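Local atomic coordinates of VIN1 (Oscarella pearsei, PDB entry 6BFI), a protein that binds actin filaments and, as a sponge homolog of vinculin, may play a role in cell-cell adhesion. Residues I766-S780 with D789-L803. Numbering follows the deposited sequence.
Sequences ISTQLKILATVKATS and DADATDMLVGNAENL
Helix 766-778 and helix 789-803 run nearly antiparallel, their axes 152° apart and 8.9 Å distant at closest approach, the two arms of a helical hairpin. Lys777 inserts as a knob among Asp789, Ala792, Thr793 and Leu796. Its anti first torsion (chi1 169°) sets CG against Leu796 CD2, where CB also lies, and the bend at chi2 then brings NZ between two oxygens. NZ forms a salt bridge with Asp789 OD1 (2.6 Å), approached from above the carboxylate plane, and donates to Thr793 OG1 (2.5 Å), whose hydroxyl in turn donates to Asp789 O. With an alanine here, the Asp789 carboxylate would probably lose its cationic mate and Thr793 OG1 a donor, and a gap would open beside Leu796. Leu796 is a knob in the reverse sense, among Leu770, Leu773, Ala774 and Lys777: CD1 meets Leu770 CD1 at 3.8 Å, while CD2 faces Lys777. One turn further, Asn799 fits among Ile766, Gln769, Leu770 and Leu773; its ND2 gives a weak hydrogen bond to Ile766 O (3.4 Å). Leu773 CD2 touches Met795 CE at 3.6 Å, while Ile766 CG2 packs on Leu803 CB. A water bridges the backbones, donating to Leu773 O and Ala792 O. This buried pairing belongs to the helical-bundle architecture of the vinculin family: helix 718-745 packs on Leu770, Ala774 and Lys777, helix 8-32 covers Ile772 and Thr775, and helix 102-145 meets Val776 and Ser780.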
loop_
_atom_site.group_PDB
_atom_site.type_symbol
_atom_site.label_atom_id
_atom_site.label_comp_id
_atom_site.label_asym_id
_atom_site.label_seq_id
_atom_site.Cartn_x
_atom_site.Cartn_y
_atom_site.Cartn_z
ATOM N N ILE A 766 8.298 7.391 13.866
ATOM C CA ILE A 766 9.660 7.479 13.345
ATOM C C ILE A 766 10.459 8.519 14.116
ATOM O O ILE A 766 11.616 8.283 14.478
ATOM C CB ILE A 766 9.653 7.798 11.839
ATOM C CG1 ILE A 766 9.027 6.666 11.032
ATOM C CG2 ILE A 766 11.067 8.023 11.354
ATOM C CD1 ILE A 766 8.799 7.041 9.577
ATOM N N SER A 767 9.862 9.685 14.376
ATOM C CA SER A 767 10.603 10.750 15.048
ATOM C C SER A 767 10.848 10.417 16.515
ATOM O O SER A 767 11.923 10.717 17.055
ATOM C CB SER A 767 9.858 12.077 14.909
ATOM O OG SER A 767 8.576 12.012 15.505
ATOM N N THR A 768 9.865 9.800 17.175
ATOM C CA THR A 768 10.056 9.360 18.555
ATOM C C THR A 768 11.189 8.344 18.648
ATOM O O THR A 768 12.117 8.490 19.460
ATOM C CB THR A 768 8.751 8.771 19.095
ATOM O OG1 THR A 768 7.704 9.744 18.984
ATOM C CG2 THR A 768 8.905 8.360 20.551
ATOM N N GLN A 769 11.134 7.310 17.803
ATOM C CA GLN A 769 12.230 6.350 17.737
ATOM C C GLN A 769 13.545 7.031 17.390
ATOM O O GLN A 769 14.605 6.598 17.849
ATOM C CB GLN A 769 11.912 5.258 16.716
ATOM C CG GLN A 769 10.712 4.402 17.078
ATOM C CD GLN A 769 10.435 3.321 16.049
ATOM O OE1 GLN A 769 11.265 3.045 15.181
ATOM N NE2 GLN A 769 9.263 2.703 16.141
ATOM N N LEU A 770 13.498 8.101 16.596
ATOM C CA LEU A 770 14.718 8.822 16.243
ATOM C C LEU A 770 15.349 9.453 17.475
ATOM O O LEU A 770 16.558 9.331 17.699
ATOM C CB LEU A 770 14.419 9.888 15.186
ATOM C CG LEU A 770 15.605 10.769 14.780
ATOM C CD1 LEU A 770 16.658 9.960 14.035
ATOM C CD2 LEU A 770 15.142 11.947 13.941
ATOM N N LYS A 771 14.540 10.135 18.291
ATOM C CA LYS A 771 15.084 10.755 19.496
ATOM C C LYS A 771 15.620 9.706 20.461
ATOM O O LYS A 771 16.711 9.870 21.025
ATOM C CB LYS A 771 14.019 11.619 20.171
ATOM C CG LYS A 771 13.615 12.834 19.355
ATOM C CD LYS A 771 12.677 13.737 20.134
ATOM C CE LYS A 771 11.377 13.030 20.465
ATOM N NZ LYS A 771 10.457 13.919 21.224
ATOM N N ILE A 772 14.878 8.612 20.653
ATOM C CA ILE A 772 15.340 7.567 21.566
ATOM C C ILE A 772 16.654 6.968 21.074
ATOM O O ILE A 772 17.622 6.833 21.834
ATOM C CB ILE A 772 14.256 6.489 21.742
ATOM C CG1 ILE A 772 13.016 7.085 22.411
ATOM C CG2 ILE A 772 14.795 5.320 22.551
ATOM C CD1 ILE A 772 11.871 6.108 22.566
ATOM N N LEU A 773 16.713 6.611 19.789
ATOM C CA LEU A 773 17.885 5.922 19.261
ATOM C C LEU A 773 19.098 6.838 19.196
ATOM O O LEU A 773 20.232 6.374 19.371
ATOM C CB LEU A 773 17.574 5.344 17.881
ATOM C CG LEU A 773 16.540 4.212 17.861
ATOM C CD1 LEU A 773 16.161 3.837 16.431
ATOM C CD2 LEU A 773 17.045 3.002 18.622
ATOM N N ALA A 774 18.889 8.132 18.937
ATOM C CA ALA A 774 19.995 9.079 18.989
ATOM C C ALA A 774 20.493 9.262 20.416
ATOM O O ALA A 774 21.701 9.401 20.644
ATOM C CB ALA A 774 19.570 10.418 18.395
ATOM N N THR A 775 19.579 9.269 21.393
ATOM C CA THR A 775 20.008 9.340 22.787
ATOM C C THR A 775 20.802 8.101 23.181
ATOM O O THR A 775 21.767 8.191 23.949
ATOM C CB THR A 775 18.799 9.521 23.705
ATOM O OG1 THR A 775 18.085 10.704 23.329
ATOM C CG2 THR A 775 19.242 9.648 25.157
ATOM N N VAL A 776 20.419 6.934 22.654
ATOM C CA VAL A 776 21.164 5.711 22.943
ATOM C C VAL A 776 22.534 5.749 22.277
ATOM O O VAL A 776 23.543 5.354 22.877
ATOM C CB VAL A 776 20.350 4.477 22.508
ATOM C CG1 VAL A 776 21.171 3.205 22.672
ATOM C CG2 VAL A 776 19.071 4.385 23.312
ATOM N N LYS A 777 22.596 6.231 21.033
ATOM C CA LYS A 777 23.869 6.304 20.320
ATOM C C LYS A 777 24.826 7.281 20.991
ATOM O O LYS A 777 26.034 7.025 21.066
ATOM C CB LYS A 777 23.626 6.705 18.863
ATOM C CG LYS A 777 24.880 7.077 18.088
ATOM C CD LYS A 777 25.832 5.901 17.955
ATOM C CE LYS A 777 27.092 6.302 17.204
ATOM N NZ LYS A 777 28.036 5.163 17.055
ATOM N N ALA A 778 24.305 8.404 21.491
ATOM C CA ALA A 778 25.164 9.402 22.121
ATOM C C ALA A 778 25.814 8.872 23.393
ATOM O O ALA A 778 26.935 9.270 23.729
ATOM C CB ALA A 778 24.363 10.668 22.423
ATOM N N THR A 779 25.135 7.982 24.114
ATOM C CA THR A 779 25.653 7.437 25.360
ATOM C C THR A 779 26.526 6.206 25.152
ATOM O O THR A 779 26.941 5.583 26.133
ATOM C CB THR A 779 24.501 7.098 26.307
ATOM O OG1 THR A 779 23.642 6.129 25.691
ATOM C CG2 THR A 779 23.699 8.347 26.624
ATOM N N SER A 780 26.812 5.844 23.905
ATOM C CA SER A 780 27.657 4.698 23.603
ATOM C C SER A 780 28.887 5.044 22.780
ATOM O O SER A 780 29.928 4.411 22.965
ATOM C CB SER A 780 26.852 3.619 22.861
ATOM O OG SER A 780 26.346 4.116 21.636
ATOM N N ASP A 789 27.812 0.074 20.443
ATOM C CA ASP A 789 27.961 1.177 19.498
ATOM C C ASP A 789 27.603 0.743 18.082
ATOM O O ASP A 789 27.050 1.533 17.307
ATOM C CB ASP A 789 29.387 1.724 19.548
ATOM C CG ASP A 789 29.585 2.915 18.627
ATOM O OD1 ASP A 789 29.226 4.043 19.025
ATOM O OD2 ASP A 789 30.099 2.724 17.503
ATOM N N ALA A 790 27.908 -0.507 17.726
ATOM C CA ALA A 790 27.572 -1.001 16.395
ATOM C C ALA A 790 26.063 -1.089 16.209
ATOM O O ALA A 790 25.514 -0.554 15.239
ATOM C CB ALA A 790 28.226 -2.362 16.158
ATOM N N ASP A 791 25.375 -1.759 17.138
ATOM C CA ASP A 791 23.927 -1.894 17.021
ATOM C C ASP A 791 23.233 -0.541 17.135
ATOM O O ASP A 791 22.269 -0.267 16.408
ATOM C CB ASP A 791 23.403 -2.864 18.081
ATOM C CG ASP A 791 23.967 -4.263 17.918
ATOM O OD1 ASP A 791 24.518 -4.558 16.837
ATOM O OD2 ASP A 791 23.854 -5.066 18.868
ATOM N N ALA A 792 23.709 0.318 18.041
ATOM C CA ALA A 792 23.138 1.657 18.158
ATOM C C ALA A 792 23.291 2.433 16.856
ATOM O O ALA A 792 22.343 3.081 16.391
ATOM C CB ALA A 792 23.795 2.410 19.315
ATOM N N THR A 793 24.474 2.357 16.243
ATOM C CA THR A 793 24.696 3.019 14.963
ATOM C C THR A 793 23.751 2.482 13.895
ATOM O O THR A 793 23.087 3.254 13.197
ATOM C CB THR A 793 26.153 2.842 14.529
ATOM O OG1 THR A 793 27.020 3.454 15.494
ATOM C CG2 THR A 793 26.388 3.479 13.168
ATOM N N ASP A 794 23.668 1.155 13.764
ATOM C CA ASP A 794 22.864 0.566 12.695
ATOM C C ASP A 794 21.383 0.883 12.864
ATOM O O ASP A 794 20.679 1.151 11.881
ATOM C CB ASP A 794 23.088 -0.945 12.643
ATOM C CG ASP A 794 24.541 -1.309 12.413
ATOM O OD1 ASP A 794 25.316 -0.427 11.989
ATOM O OD2 ASP A 794 24.908 -2.479 12.654
ATOM N N MET A 795 20.886 0.859 14.103
ATOM C CA MET A 795 19.488 1.205 14.329
ATOM C C MET A 795 19.233 2.679 14.043
ATOM O O MET A 795 18.215 3.033 13.432
ATOM C CB MET A 795 19.084 0.852 15.760
ATOM C CG MET A 795 19.122 -0.640 16.050
ATOM S SD MET A 795 18.814 -1.030 17.782
ATOM C CE MET A 795 17.091 -0.572 17.938
ATOM N N LEU A 796 20.150 3.554 14.467
ATOM C CA LEU A 796 19.980 4.976 14.193
ATOM C C LEU A 796 19.951 5.244 12.694
ATOM O O LEU A 796 19.073 5.961 12.199
ATOM C CB LEU A 796 21.089 5.786 14.868
ATOM C CG LEU A 796 21.043 7.299 14.623
ATOM C CD1 LEU A 796 19.723 7.893 15.098
ATOM C CD2 LEU A 796 22.217 7.987 15.303
ATOM N N VAL A 797 20.894 4.661 11.947
ATOM C CA VAL A 797 20.957 4.941 10.515
ATOM C C VAL A 797 19.765 4.331 9.792
ATOM O O VAL A 797 19.253 4.917 8.832
ATOM C CB VAL A 797 22.294 4.467 9.909
ATOM C CG1 VAL A 797 23.471 5.147 10.599
ATOM C CG2 VAL A 797 22.430 2.958 9.979
ATOM N N GLY A 798 19.290 3.164 10.234
ATOM C CA GLY A 798 18.086 2.607 9.636
ATOM C C GLY A 798 16.880 3.501 9.852
ATOM O O GLY A 798 16.128 3.795 8.916
ATOM N N ASN A 799 16.693 3.961 11.092
ATOM C CA ASN A 799 15.590 4.866 11.402
ATOM C C ASN A 799 15.673 6.146 10.574
ATOM O O ASN A 799 14.671 6.597 10.005
ATOM C CB ASN A 799 15.592 5.188 12.897
ATOM C CG ASN A 799 14.446 6.091 13.300
ATOM O OD1 ASN A 799 14.564 7.316 13.271
ATOM N ND2 ASN A 799 13.327 5.489 13.682
ATOM N N ALA A 800 16.866 6.742 10.491
ATOM C CA ALA A 800 17.022 8.006 9.772
ATOM C C ALA A 800 16.797 7.828 8.276
ATOM O O ALA A 800 16.176 8.682 7.630
ATOM C CB ALA A 800 18.408 8.595 10.040
ATOM N N GLU A 801 17.302 6.732 7.705
ATOM C CA GLU A 801 17.034 6.437 6.301
ATOM C C GLU A 801 15.537 6.304 6.049
ATOM O O GLU A 801 15.003 6.874 5.088
ATOM C CB GLU A 801 17.769 5.163 5.882
ATOM C CG GLU A 801 19.266 5.341 5.708
ATOM C CD GLU A 801 19.991 4.024 5.512
ATOM O OE1 GLU A 801 19.465 2.983 5.956
ATOM O OE2 GLU A 801 21.086 4.029 4.911
ATOM N N ASN A 802 14.839 5.561 6.914
ATOM C CA ASN A 802 13.393 5.427 6.765
ATOM C C ASN A 802 12.699 6.784 6.839
ATOM O O ASN A 802 11.780 7.067 6.056
ATOM C CB ASN A 802 12.847 4.477 7.827
ATOM C CG ASN A 802 11.338 4.421 7.833
ATOM O OD1 ASN A 802 10.702 4.665 8.856
ATOM N ND2 ASN A 802 10.753 4.106 6.685
ATOM N N LEU A 803 13.133 7.644 7.766
ATOM C CA LEU A 803 12.544 8.978 7.866
ATOM C C LEU A 803 12.759 9.780 6.588
ATOM O O LEU A 803 11.841 10.457 6.113
ATOM C CB LEU A 803 13.126 9.732 9.061
ATOM C CG LEU A 803 12.604 11.163 9.221
ATOM C CD1 LEU A 803 11.089 11.170 9.386
ATOM C CD2 LEU A 803 13.277 11.865 10.391
HETATM O O HOH W 1 20.704 3.891 18.504
#